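Regulator of polyketide synthase expression (Bifidobacterium adolescentis, PDB 3ONQ) is of unknown molecular function but carries a PucR-type C-terminal helix-turn-helix domain and probably binds DNA as a transcriptional regulator. Local coordinates at residues 24-28 with 44-48; 59-64 with 118-124; 91-96 with 143-148; 196-202 with 229-233. All coordinates share one frame; numbering follows the deposited sequence.

Contact 1 of 4, residues 24-28 with 44-48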
loop_
_atom_site.group_PDB
_atom_site.type_symbol
_atom_site.label_atom_id
_atom_site.label_comp_id
_atom_site.label_asym_id
_atom_site.label_seq_id
_atom_site.Cartn_x
_atom_site.Cartn_y
_atom_site.Cartn_z
ATOM N N ILE B 24 3.352 -3.132 25.902
ATOM C CA ILE B 24 2.788 -3.592 24.650
ATOM C C ILE B 24 1.803 -2.538 24.114
ATOM O O ILE B 24 1.772 -2.257 22.915
ATOM C CB ILE B 24 2.103 -4.952 24.813
ATOM C CG1 ILE B 24 3.120 -5.982 25.315
ATOM C CG2 ILE B 24 1.480 -5.414 23.491
ATOM C CD1 ILE B 24 2.549 -7.352 25.542
ATOM N N GLU B 25 1.017 -1.952 25.010
ATOM C CA GLU B 25 0.063 -0.916 24.622
ATOM C C GLU B 25 0.783 0.334 24.097
ATOM O O GLU B 25 0.440 0.860 23.036
ATOM C CB GLU B 25 -0.842 -0.537 25.795
ATOM C CG GLU B 25 -1.887 0.521 25.432
ATOM C CD GLU B 25 -2.602 1.088 26.645
ATOM O OE1 GLU B 25 -1.929 1.345 27.663
ATOM O OE2 GLU B 25 -3.834 1.278 26.582
ATOM N N ARG B 26 1.778 0.803 24.844
ATOM C CA ARG B 26 2.478 2.018 24.459
ATOM C C ARG B 26 3.155 1.815 23.115
ATOM O O ARG B 26 3.180 2.727 22.278
ATOM C CB ARG B 26 3.499 2.446 25.513
ATOM C CG ARG B 26 4.299 3.677 25.106
ATOM C CD ARG B 26 5.242 4.141 26.212
ATOM N NE ARG B 26 5.654 3.056 27.107
ATOM C CZ ARG B 26 6.677 2.228 26.892
ATOM N NH1 ARG B 26 7.419 2.333 25.792
ATOM N NH2 ARG B 26 6.954 1.279 27.783
ATOM N N LEU B 27 3.697 0.614 22.915
ATOM C CA LEU B 27 4.358 0.273 21.658
ATOM C C LEU B 27 3.367 0.258 20.498
ATOM O O LEU B 27 3.652 0.784 19.424
ATOM C CB LEU B 27 5.080 -1.074 21.756
ATOM C CG LEU B 27 5.747 -1.580 20.476
ATOM C CD1 LEU B 27 6.868 -0.641 20.029
ATOM C CD2 LEU B 27 6.288 -3.009 20.669
ATOM N N ALA B 28 2.206 -0.356 20.705
ATOM C CA ALA B 28 1.203 -0.372 19.649
ATOM C C ALA B 28 0.729 1.058 19.366
ATOM O O ALA B 28 0.571 1.454 18.213
ATOM C CB ALA B 28 0.037 -1.247 20.035
ATOM N N LEU B 44 0.856 -7.176 17.427
ATOM C CA LEU B 44 0.771 -6.489 18.711
ATOM C C LEU B 44 -0.684 -6.281 19.120
ATOM O O LEU B 44 -1.056 -6.502 20.270
ATOM C CB LEU B 44 1.494 -5.148 18.663
ATOM C CG LEU B 44 3.012 -5.211 18.509
ATOM C CD1 LEU B 44 3.565 -3.805 18.505
ATOM C CD2 LEU B 44 3.635 -6.019 19.621
HETATM N N MSE B 45 -1.513 -5.844 18.178
HETATM C CA MSE B 45 -2.925 -5.630 18.489
HETATM C C MSE B 45 -3.594 -6.979 18.795
HETATM O O MSE B 45 -4.425 -7.086 19.699
HETATM C CB MSE B 45 -3.630 -4.909 17.342
HETATM C CG MSE B 45 -3.114 -3.485 17.121
HETATM SE SE MSE B 45 -3.623 -2.311 18.594
HETATM C CE MSE B 45 -5.360 -1.791 17.858
ATOM N N ASN B 46 -3.224 -8.009 18.044
ATOM C CA ASN B 46 -3.679 -9.367 18.362
ATOM C C ASN B 46 -3.415 -9.724 19.815
ATOM O O ASN B 46 -4.290 -10.202 20.519
ATOM C CB ASN B 46 -2.948 -10.379 17.489
ATOM C CG ASN B 46 -3.801 -10.913 16.376
ATOM O OD1 ASN B 46 -4.975 -11.225 16.574
ATOM N ND2 ASN B 46 -3.212 -11.038 15.189
ATOM N N ILE B 47 -2.181 -9.505 20.256
ATOM C CA ILE B 47 -1.771 -9.827 21.617
ATOM C C ILE B 47 -2.587 -9.062 22.647
ATOM O O ILE B 47 -2.905 -9.582 23.717
ATOM C CB ILE B 47 -0.266 -9.526 21.806
ATOM C CG1 ILE B 47 0.569 -10.619 21.144
ATOM C CG2 ILE B 47 0.085 -9.401 23.273
ATOM C CD1 ILE B 47 1.907 -10.133 20.608
ATOM N N LEU B 48 -2.922 -7.816 22.317
ATOM C CA LEU B 48 -3.722 -6.975 23.196
ATOM C C LEU B 48 -5.194 -7.381 23.215
ATOM O O LEU B 48 -5.934 -6.982 24.112
ATOM C CB LEU B 48 -3.604 -5.505 22.778
ATOM C CG LEU B 48 -2.295 -4.810 23.168
ATOM C CD1 LEU B 48 -2.252 -3.402 22.586
ATOM C CD2 LEU B 48 -2.158 -4.771 24.687
#
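Ile-24 meets Leu-48, and Leu-27 meets Leu-44, in an interface that no ring or amide enters. The one flat group among the touching residues is the carboxylate of Glu-25, and it is engaged elsewhere: OE2 forms a salt bridge with Arg-75 and accepts from the backbone N of Ile-88. Glu-25 thus meets the partner helix chiefly through its backbone, with CA 4.0 Å from Leu-48 CD1. That leucine forks over the opposing helix. Its CG and CD2 lie against the CG2 methyl of Ile-24, CG at 3.8 Å from it, while CD1 reaches Ala-28 CB. The other arm of Ile-24 crosses Ile-47 at about a right angle, CD1 resting 3.9 Å from Ile-47 CG2. One turn on, Leu-27 extends with CG anti to the backbone N (chi1 177°), which carries CD2 to within 3.6 Å of Leu-44 CD1. Ala-28, having little bulk, lets the backbones draw together, its CA 6.2 Å from that of Leu-44, and its CB also touches SE of the selenomethionine Met-45. Replacing Leu-48 by an alanine removes the fork, and is likely to leave Ile-24 CG2 and Ala-28 CB without the leucine carbons they pack on. The segment axes approach to 9.8 Å at 143°, and Ile-24 and Ile-47 also pack on Thr-23 and Glu-30, respectively, of the second subunit. With aliphatic groups doing nearly all the touching, the cohesion of this N-terminal helix pair rests on shape and the exclusion of water, and polar bonding is left to the periphery.

Contact 2 of 4, residues 59-64 with 118-124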
loop_
_atom_site.group_PDB
_atom_site.type_symbol
_atom_site.label_atom_id
_atom_site.label_comp_id
_atom_site.label_asym_id
_atom_site.label_seq_id
_atom_site.Cartn_x
_atom_site.Cartn_y
_atom_site.Cartn_z
ATOM N N ILE B 59 -10.769 9.201 20.471
ATOM C CA ILE B 59 -11.135 10.442 21.130
ATOM C C ILE B 59 -9.851 11.001 21.696
ATOM O O ILE B 59 -9.020 10.240 22.215
ATOM C CB ILE B 59 -12.106 10.199 22.297
ATOM C CG1 ILE B 59 -13.384 9.533 21.799
ATOM C CG2 ILE B 59 -12.448 11.513 22.986
ATOM C CD1 ILE B 59 -14.371 9.172 22.926
ATOM N N GLY B 60 -9.669 12.315 21.598
ATOM C CA GLY B 60 -8.457 12.930 22.102
ATOM C C GLY B 60 -8.715 14.339 22.594
ATOM O O GLY B 60 -9.609 15.027 22.099
ATOM N N GLY B 61 -7.928 14.762 23.579
ATOM C CA GLY B 61 -7.997 16.107 24.116
ATOM C C GLY B 61 -7.027 16.207 25.275
ATOM O O GLY B 61 -6.133 15.375 25.408
ATOM N N VAL B 62 -7.198 17.220 26.117
ATOM C CA VAL B 62 -6.304 17.411 27.251
ATOM C C VAL B 62 -7.007 16.972 28.528
ATOM O O VAL B 62 -8.138 17.370 28.767
ATOM C CB VAL B 62 -5.902 18.884 27.379
ATOM C CG1 VAL B 62 -5.017 19.103 28.611
ATOM C CG2 VAL B 62 -5.214 19.365 26.099
ATOM N N PRO B 63 -6.337 16.159 29.360
ATOM C CA PRO B 63 -7.022 15.645 30.554
ATOM C C PRO B 63 -7.525 16.755 31.472
ATOM O O PRO B 63 -6.906 17.805 31.570
ATOM C CB PRO B 63 -5.963 14.779 31.256
ATOM C CG PRO B 63 -4.680 15.001 30.510
ATOM C CD PRO B 63 -5.010 15.553 29.163
ATOM N N SER B 64 -8.663 16.512 32.112
ATOM C CA SER B 64 -9.320 17.503 32.952
ATOM C C SER B 64 -8.495 17.829 34.195
ATOM O O SER B 64 -8.373 18.989 34.585
ATOM C CB SER B 64 -10.697 16.992 33.371
ATOM O OG SER B 64 -11.552 18.070 33.697
ATOM N N PHE B 118 -12.004 15.380 30.337
ATOM C CA PHE B 118 -11.174 16.217 29.461
ATOM C C PHE B 118 -11.419 17.685 29.773
ATOM O O PHE B 118 -12.556 18.100 29.996
ATOM C CB PHE B 118 -11.460 15.961 27.969
ATOM C CG PHE B 118 -10.946 14.647 27.462
ATOM C CD1 PHE B 118 -9.636 14.518 27.029
ATOM C CD2 PHE B 118 -11.781 13.532 27.412
ATOM C CE1 PHE B 118 -9.154 13.286 26.565
ATOM C CE2 PHE B 118 -11.316 12.310 26.951
ATOM C CZ PHE B 118 -9.996 12.192 26.521
ATOM N N SER B 119 -10.351 18.472 29.778
ATOM C CA SER B 119 -10.461 19.888 30.088
ATOM C C SER B 119 -11.447 20.604 29.177
ATOM O O SER B 119 -11.417 20.441 27.955
ATOM C CB SER B 119 -9.096 20.570 30.007
ATOM O OG SER B 119 -9.264 21.972 29.982
ATOM N N GLU B 120 -12.317 21.400 29.790
ATOM C CA GLU B 120 -13.278 22.220 29.068
ATOM C C GLU B 120 -12.585 23.386 28.373
ATOM O O GLU B 120 -13.167 24.030 27.499
ATOM C CB GLU B 120 -14.341 22.769 30.036
ATOM C CG GLU B 120 -15.210 21.709 30.713
ATOM C CD GLU B 120 -16.353 21.227 29.829
ATOM O OE1 GLU B 120 -16.930 22.056 29.089
ATOM O OE2 GLU B 120 -16.670 20.016 29.872
ATOM N N ASP B 121 -11.346 23.663 28.767
ATOM C CA ASP B 121 -10.623 24.839 28.270
ATOM C C ASP B 121 -9.735 24.491 27.086
ATOM O O ASP B 121 -9.019 25.346 26.566
ATOM C CB ASP B 121 -9.751 25.454 29.372
ATOM C CG ASP B 121 -10.560 25.935 30.567
ATOM O OD1 ASP B 121 -11.626 26.555 30.363
ATOM O OD2 ASP B 121 -10.120 25.692 31.713
ATOM N N GLU B 122 -9.774 23.227 26.678
ATOM C CA GLU B 122 -8.956 22.742 25.576
ATOM C C GLU B 122 -9.820 21.983 24.564
ATOM O O GLU B 122 -10.873 21.455 24.903
ATOM C CB GLU B 122 -7.840 21.829 26.097
ATOM C CG GLU B 122 -7.010 22.425 27.239
ATOM C CD GLU B 122 -6.265 23.692 26.833
ATOM O OE1 GLU B 122 -6.033 23.893 25.618
ATOM O OE2 GLU B 122 -5.910 24.486 27.735
ATOM N N PRO B 123 -9.373 21.934 23.308
ATOM C CA PRO B 123 -10.099 21.212 22.264
ATOM C C PRO B 123 -10.233 19.724 22.562
ATOM O O PRO B 123 -9.418 19.131 23.271
ATOM C CB PRO B 123 -9.218 21.427 21.031
ATOM C CG PRO B 123 -8.538 22.730 21.306
ATOM C CD PRO B 123 -8.220 22.671 22.767
ATOM N N LEU B 124 -11.292 19.141 22.019
ATOM C CA LEU B 124 -11.600 17.736 22.151
ATOM C C LEU B 124 -11.994 17.288 20.747
ATOM O O LEU B 124 -12.741 17.995 20.063
ATOM C CB LEU B 124 -12.778 17.575 23.113
ATOM C CG LEU B 124 -13.408 16.205 23.316
ATOM C CD1 LEU B 124 -12.450 15.294 24.066
ATOM C CD2 LEU B 124 -14.719 16.328 24.072
HETATM O O HOH W 1 -9.728 18.767 25.945
HETATM O O HOH W 2 -12.469 21.042 32.991
#
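Phe-118 lies along the backbone of residues 59-62 and touches this segment from CB out along the ring. Its CB sits 3.7 Å from Val-62 O, an oxygen near the ring plane at its edge. With CG anti to its own carbonyl carbon (chi1 -72°), the ring reaches alongside Gly-61: CD1 approaches Gly-61 C, and CE1 comes to 3.5 Å from Gly-61 N. On the far side of the ring CE2 meets Ile-59 CG2, and Leu-124 CD1 covers one face, displaced toward the rim. Were the ring cut back to an alanine, Ile-59 CG2 and Leu-124 CD1 would probably lose their shared aromatic neighbour and a gap would open beside Gly-61.

Beyond the ring, Ser-119 N donates to Val-62 O at 2.7 Å in a nearly straight bond (163°). Val-62 CG2 packs 3.6 Å from Glu-122 CB, and a water accepts from Val-62 N. Ser-119 OG takes the amide of Asp-121 at 2.9 Å, forming an ST turn within the type I turn 119-122. Outside, Phe-118 also touches Thr-70 and Ile-74 of helix 67-80. Here two antiparallel neighbours of the central sheet, strands 55-61 and 124-131, part at their ends: the loop leading into strand 124-131 crosses the end of strand 55-61, joined to it by the Ser-119 to Val-62 bond, and its aromatic residue fills the layer between sheet and helix in an alpha-beta-alpha sandwich.

Contact 3 of 4, residues 91-96 with 143-148; sequences YGTFLL and TMFSLQ
Leu-147 sets its CB squarely over the Phe-94 ring, 3.9 Å from the centroid and 11° off the normal, a CH-pi contact. The same leucine sends CD1 on to Leu-96 CD1, also 3.9 Å away. Leu-96 slides past Thr-143 in the opposite direction, its CG against the threonine CG2, and its CD2 reaches Met-144 CB. The second aromatic contact is Met-aromatic: SE of the selenomethionine Met-144 lies over one face of the Tyr-91 ring, offset toward its rim, 3.6 Å from CZ. Gln-148 comes instead at the edge of that ring, its NE2 in the ring plane and 3.4 Å from CE2, with the amide steeply tilted against the aromatic plane. A water donates to Gln-148 OE1 at 2.8 Å and keeps a weak link to the tyrosine hydroxyl.

What positions this first shell is a tight turn and a helix. Tyr-91 and Phe-94 bracket a type II' turn, closed by Phe-94 N to Tyr-91 O at 2.9 Å, with Tyr-91 N returning a bond to Phe-94 O, and both rings therefore project toward the same helix. On the helix, CG of Met-144 stands anti to the backbone N (chi1 167°), which carries SE over a face of the Tyr-91 ring; its CE then lies over a face of the Phe-145 ring. Thr-143 OG1 is tied back to Ala-139 O, leaving the methyl to face Leu-96.

Strand 94-96 and helix 143-148 run nearly antiparallel, at 154°. Helix 132-149 covers this side of the sheet, where Thr-143 and Leu-147 also touch Tyr-125 of strand 124-131; Leu-95 turns to the other layer, helix 67-80, while helix 166-172 packs behind Phe-145.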
loop_
_atom_site.group_PDB
_atom_site.type_symbol
_atom_site.label_atom_id
_atom_site.label_comp_id
_atom_site.label_asym_id
_atom_site.label_seq_id
_atom_site.Cartn_x
_atom_site.Cartn_y
_atom_site.Cartn_z
ATOM N N TYR B 91 0.401 12.283 23.859
ATOM C CA TYR B 91 1.158 12.921 22.804
ATOM C C TYR B 91 1.236 14.403 23.106
ATOM O O TYR B 91 0.256 15.129 22.963
ATOM C CB TYR B 91 0.497 12.654 21.460
ATOM C CG TYR B 91 1.210 13.305 20.321
ATOM C CD1 TYR B 91 2.314 12.705 19.738
ATOM C CD2 TYR B 91 0.795 14.541 19.842
ATOM C CE1 TYR B 91 2.980 13.316 18.688
ATOM C CE2 TYR B 91 1.441 15.149 18.802
ATOM C CZ TYR B 91 2.533 14.538 18.227
ATOM O OH TYR B 91 3.175 15.160 17.183
ATOM N N GLY B 92 2.407 14.850 23.548
ATOM C CA GLY B 92 2.529 16.200 24.058
ATOM C C GLY B 92 1.636 16.333 25.278
ATOM O O GLY B 92 1.678 15.496 26.177
ATOM N N THR B 93 0.817 17.375 25.302
ATOM C CA THR B 93 -0.143 17.568 26.380
ATOM C C THR B 93 -1.431 16.754 26.180
ATOM O O THR B 93 -2.289 16.717 27.070
ATOM C CB THR B 93 -0.567 19.032 26.444
ATOM O OG1 THR B 93 -1.096 19.404 25.166
ATOM C CG2 THR B 93 0.623 19.919 26.768
ATOM N N PHE B 94 -1.577 16.120 25.017
ATOM C CA PHE B 94 -2.825 15.420 24.683
ATOM C C PHE B 94 -2.849 13.966 25.161
ATOM O O PHE B 94 -1.828 13.286 25.146
ATOM C CB PHE B 94 -3.057 15.421 23.173
ATOM C CG PHE B 94 -3.017 16.781 22.557
ATOM C CD1 PHE B 94 -3.850 17.785 23.015
ATOM C CD2 PHE B 94 -2.162 17.051 21.505
ATOM C CE1 PHE B 94 -3.814 19.037 22.444
ATOM C CE2 PHE B 94 -2.126 18.301 20.933
ATOM C CZ PHE B 94 -2.948 19.292 21.406
ATOM N N LEU B 95 -4.026 13.504 25.574
ATOM C CA LEU B 95 -4.275 12.079 25.776
ATOM C C LEU B 95 -5.162 11.607 24.631
ATOM O O LEU B 95 -6.191 12.221 24.352
ATOM C CB LEU B 95 -4.967 11.833 27.120
ATOM C CG LEU B 95 -5.268 10.379 27.498
ATOM C CD1 LEU B 95 -5.178 10.187 28.990
ATOM C CD2 LEU B 95 -6.650 9.935 26.981
ATOM N N LEU B 96 -4.750 10.539 23.953
ATOM C CA LEU B 96 -5.545 9.961 22.870
ATOM C C LEU B 96 -5.974 8.562 23.270
ATOM O O LEU B 96 -5.187 7.807 23.835
ATOM C CB LEU B 96 -4.756 9.895 21.557
ATOM C CG LEU B 96 -4.655 11.146 20.682
ATOM C CD1 LEU B 96 -4.176 12.327 21.477
ATOM C CD2 LEU B 96 -3.739 10.893 19.483
ATOM N N THR B 143 -6.879 12.267 14.627
ATOM C CA THR B 143 -7.136 12.848 15.943
ATOM C C THR B 143 -5.954 13.723 16.370
ATOM O O THR B 143 -6.130 14.880 16.759
ATOM C CB THR B 143 -7.426 11.772 16.999
ATOM O OG1 THR B 143 -8.646 11.095 16.664
ATOM C CG2 THR B 143 -7.578 12.399 18.381
HETATM N N MSE B 144 -4.748 13.176 16.278
HETATM C CA MSE B 144 -3.542 13.950 16.562
HETATM C C MSE B 144 -3.478 15.260 15.751
HETATM O O MSE B 144 -3.296 16.335 16.312
HETATM C CB MSE B 144 -2.287 13.131 16.285
HETATM C CG MSE B 144 -0.981 13.987 16.267
HETATM SE SE MSE B 144 0.542 12.867 15.781
HETATM C CE MSE B 144 0.168 12.712 13.869
ATOM N N PHE B 145 -3.594 15.161 14.434
ATOM C CA PHE B 145 -3.514 16.353 13.588
ATOM C C PHE B 145 -4.639 17.369 13.848
ATOM O O PHE B 145 -4.406 18.577 13.781
ATOM C CB PHE B 145 -3.494 15.977 12.109
ATOM C CG PHE B 145 -2.147 15.524 11.604
ATOM C CD1 PHE B 145 -1.089 16.412 11.516
ATOM C CD2 PHE B 145 -1.964 14.221 11.157
ATOM C CE1 PHE B 145 0.148 16.011 11.021
ATOM C CE2 PHE B 145 -0.743 13.807 10.668
ATOM C CZ PHE B 145 0.319 14.697 10.598
ATOM N N SER B 146 -5.849 16.883 14.123
ATOM C CA SER B 146 -6.977 17.770 14.429
ATOM C C SER B 146 -6.705 18.570 15.694
ATOM O O SER B 146 -6.973 19.765 15.745
ATOM C CB SER B 146 -8.305 17.000 14.580
ATOM O OG SER B 146 -8.776 16.527 13.329
ATOM N N LEU B 147 -6.152 17.912 16.705
ATOM C CA LEU B 147 -5.885 18.585 17.967
ATOM C C LEU B 147 -4.780 19.618 17.782
ATOM O O LEU B 147 -4.858 20.696 18.343
ATOM C CB LEU B 147 -5.515 17.577 19.066
ATOM C CG LEU B 147 -6.668 16.677 19.550
ATOM C CD1 LEU B 147 -6.155 15.511 20.421
ATOM C CD2 LEU B 147 -7.743 17.466 20.315
ATOM N N GLN B 148 -3.757 19.291 16.993
ATOM C CA GLN B 148 -2.692 20.251 16.687
ATOM C C GLN B 148 -3.197 21.426 15.829
ATOM O O GLN B 148 -2.664 22.525 15.892
ATOM C CB GLN B 148 -1.522 19.555 15.981
ATOM C CG GLN B 148 -0.771 18.559 16.861
ATOM C CD GLN B 148 0.483 18.015 16.200
ATOM O OE1 GLN B 148 0.464 17.623 15.030
ATOM N NE2 GLN B 148 1.589 17.992 16.950
HETATM O O HOH W 3 2.525 16.116 13.884
#

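Contact 4 of 4, residues 196-202 with 229-233; sequences DPTYLTV and RLKRA. With SO4 (sulfate ion), chain S; SO4 (sulfate ion), chain R.
Helices 198-202 and 229-233 cross steeply, at 107°, and bring the CA atoms of Thr-198 and Arg-229 to 5.6 Å. Arg-229 extends along the junction with its guanidinium lying flat on Pro-197, whose CB is centred over one face 3.4 Å from CZ. The edges of the group do the bonding: NE and NH2 grip O4 and O3 of one sulfate, the NH2 to O3 bond measuring 2.7 Å, while NH1 donates to Thr-201 OG1 at 3.0 Å. That hydroxyl in turn donates a hydrogen bond to Pro-197 O, so it is fixed from two directions.

Thr-198 OG1 is placed likewise. It receives Arg-232 NH1 at 2.8 Å and donates to the syn lone pair of Asp-196 OD2, the oxygen that also caps Thr-198 N from above the carboxylate plane. Arg-232, poorly ordered, adds a weak bond to the same sulfate. The anion probably comes from the crystallisation liquor; its pairing with two arginines of a helix-turn-helix domain is consistent with a surface suited to phosphate groups, though a DNA contact remains inferred. On the apolar side Ala-233 CB fits against Thr-198 CG2 at 3.6 Å and against Val-202 CG2.

Leu-189 of helix 175-190 touches Thr-198, Val-202 and Ala-233 together, Leu-219 of helix 212-219 meets Thr-201, and Tyr-199, whose OH donates to a second sulfate, touches Leu-254 and Arg-258 of helix 244-261.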
loop_
_atom_site.group_PDB
_atom_site.type_symbol
_atom_site.label_atom_id
_atom_site.label_comp_id
_atom_site.label_asym_id
_atom_site.label_seq_id
_atom_site.Cartn_x
_atom_site.Cartn_y
_atom_site.Cartn_z
ATOM N N ASP B 196 -20.611 20.126 -16.726
ATOM C CA ASP B 196 -21.344 20.598 -15.554
ATOM C C ASP B 196 -20.700 21.889 -15.049
ATOM O O ASP B 196 -19.482 21.941 -14.884
ATOM C CB ASP B 196 -21.339 19.532 -14.458
ATOM C CG ASP B 196 -22.141 19.946 -13.242
ATOM O OD1 ASP B 196 -23.360 19.677 -13.204
ATOM O OD2 ASP B 196 -21.557 20.542 -12.322
ATOM N N PRO B 197 -21.515 22.940 -14.817
ATOM C CA PRO B 197 -21.021 24.285 -14.477
ATOM C C PRO B 197 -20.663 24.511 -13.001
ATOM O O PRO B 197 -20.129 25.584 -12.675
ATOM C CB PRO B 197 -22.202 25.189 -14.853
ATOM C CG PRO B 197 -23.397 24.324 -14.606
ATOM C CD PRO B 197 -22.977 22.927 -15.010
ATOM N N THR B 198 -20.934 23.540 -12.129
ATOM C CA THR B 198 -20.772 23.756 -10.686
ATOM C C THR B 198 -19.344 24.178 -10.320
ATOM O O THR B 198 -19.142 25.197 -9.668
ATOM C CB THR B 198 -21.181 22.510 -9.863
ATOM O OG1 THR B 198 -22.448 22.020 -10.319
ATOM C CG2 THR B 198 -21.286 22.848 -8.391
ATOM N N TYR B 199 -18.357 23.397 -10.754
ATOM C CA TYR B 199 -16.958 23.669 -10.424
ATOM C C TYR B 199 -16.513 25.052 -10.898
ATOM O O TYR B 199 -15.901 25.813 -10.154
ATOM C CB TYR B 199 -16.040 22.608 -11.039
ATOM C CG TYR B 199 -14.567 22.844 -10.768
ATOM C CD1 TYR B 199 -13.969 22.361 -9.607
ATOM C CD2 TYR B 199 -13.778 23.557 -11.665
ATOM C CE1 TYR B 199 -12.623 22.571 -9.353
ATOM C CE2 TYR B 199 -12.429 23.788 -11.408
ATOM C CZ TYR B 199 -11.861 23.281 -10.256
ATOM O OH TYR B 199 -10.531 23.487 -9.999
ATOM N N LEU B 200 -16.806 25.366 -12.148
ATOM C CA LEU B 200 -16.441 26.669 -12.682
ATOM C C LEU B 200 -17.073 27.776 -11.844
ATOM O O LEU B 200 -16.434 28.793 -11.570
ATOM C CB LEU B 200 -16.875 26.794 -14.135
ATOM C CG LEU B 200 -16.669 28.162 -14.781
ATOM C CD1 LEU B 200 -15.184 28.500 -14.857
ATOM C CD2 LEU B 200 -17.299 28.156 -16.168
ATOM N N THR B 201 -18.314 27.563 -11.412
ATOM C CA THR B 201 -19.057 28.602 -10.687
ATOM C C THR B 201 -18.500 28.833 -9.293
ATOM O O THR B 201 -18.342 29.976 -8.866
ATOM C CB THR B 201 -20.566 28.290 -10.585
ATOM O OG1 THR B 201 -21.094 28.077 -11.894
ATOM C CG2 THR B 201 -21.306 29.465 -9.938
ATOM N N VAL B 202 -18.209 27.754 -8.577
ATOM C CA VAL B 202 -17.583 27.874 -7.263
ATOM C C VAL B 202 -16.208 28.535 -7.399
ATOM O O VAL B 202 -15.857 29.444 -6.656
ATOM C CB VAL B 202 -17.408 26.473 -6.617
ATOM C CG1 VAL B 202 -16.553 26.560 -5.364
ATOM C CG2 VAL B 202 -18.769 25.854 -6.308
ATOM N N ARG B 229 -26.321 27.067 -8.056
ATOM C CA ARG B 229 -25.128 26.220 -8.163
ATOM C C ARG B 229 -24.321 26.099 -6.869
ATOM O O ARG B 229 -23.848 25.008 -6.538
ATOM C CB ARG B 229 -24.225 26.676 -9.306
ATOM C CG ARG B 229 -24.883 26.515 -10.669
ATOM C CD ARG B 229 -24.118 27.278 -11.720
ATOM N NE ARG B 229 -24.745 27.175 -13.031
ATOM C CZ ARG B 229 -24.275 27.769 -14.124
ATOM N NH1 ARG B 229 -23.167 28.513 -14.062
ATOM N NH2 ARG B 229 -24.909 27.609 -15.281
ATOM N N LEU B 230 -24.145 27.203 -6.145
ATOM C CA LEU B 230 -23.402 27.140 -4.882
ATOM C C LEU B 230 -24.116 26.241 -3.878
ATOM O O LEU B 230 -23.484 25.491 -3.140
ATOM C CB LEU B 230 -23.201 28.528 -4.285
ATOM C CG LEU B 230 -22.494 29.518 -5.199
ATOM C CD1 LEU B 230 -22.391 30.867 -4.515
ATOM C CD2 LEU B 230 -21.126 28.985 -5.597
ATOM N N LYS B 231 -25.441 26.325 -3.867
ATOM C CA LYS B 231 -26.250 25.510 -2.976
ATOM C C LYS B 231 -26.055 24.030 -3.318
ATOM O O LYS B 231 -25.852 23.192 -2.429
ATOM C CB LYS B 231 -27.719 25.925 -3.077
ATOM C CG LYS B 231 -28.657 25.160 -2.157
ATOM C CD LYS B 231 -30.041 25.798 -2.140
ATOM C CE LYS B 231 -31.116 24.785 -1.760
ATOM N NZ LYS B 231 -31.232 23.687 -2.768
ATOM N N ARG B 232 -26.081 23.719 -4.608
ATOM C CA ARG B 232 -25.848 22.352 -5.052
ATOM C C ARG B 232 -24.464 21.872 -4.616
ATOM O O ARG B 232 -24.306 20.753 -4.123
ATOM C CB ARG B 232 -25.990 22.250 -6.572
ATOM C CG ARG B 232 -25.786 20.846 -7.122
ATOM C CD ARG B 232 -25.406 20.868 -8.602
ATOM N NE ARG B 232 -26.482 21.373 -9.454
ATOM C CZ ARG B 232 -26.317 22.271 -10.424
ATOM N NH1 ARG B 232 -25.117 22.776 -10.675
ATOM N NH2 ARG B 232 -27.357 22.666 -11.147
ATOM N N ALA B 233 -23.454 22.718 -4.793
ATOM C CA ALA B 233 -22.098 22.354 -4.377
ATOM C C ALA B 233 -22.014 22.124 -2.862
ATOM O O ALA B 233 -21.232 21.301 -2.403
ATOM C CB ALA B 233 -21.098 23.410 -4.815
HETATM S S SO4 S . -27.492 25.061 -14.313
HETATM O O1 SO4 S . -28.950 25.130 -14.341
HETATM O O2 SO4 S . -27.054 23.678 -14.502
HETATM O O3 SO4 S . -26.966 25.889 -15.394
HETATM O O4 SO4 S . -27.016 25.545 -13.020
HETATM S S SO4 R . -9.195 24.430 -13.537
HETATM O O1 SO4 R . -9.798 25.720 -13.211
HETATM O O2 SO4 R . -10.019 23.702 -14.506
HETATM O O3 SO4 R . -7.859 24.645 -14.086
HETATM O O4 SO4 R . -9.080 23.642 -12.315
#

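Overall arrangement
From the N terminus, contact 1 closes first, pairing helices 21-33 and 39-48 before the sheet begins. Strand 55-61 then opens contact 2, and contact 3 opens at residues 91-96 before contact 2 is completed at 118-124; contact 3 closes later on helix 132-149, so the two cross. They also meet in space, their centres about 10 Å apart, Gly-61 O probably bonding Leu-95 N across neighbouring strands. Together they tie the sheet to the loop that leads into strand 124-131 and to a covering helix. Contact 4 follows in series in the C-terminal helical domain, its centre about 47 Å from that of contact 1, on the opposite side of the chain's centre.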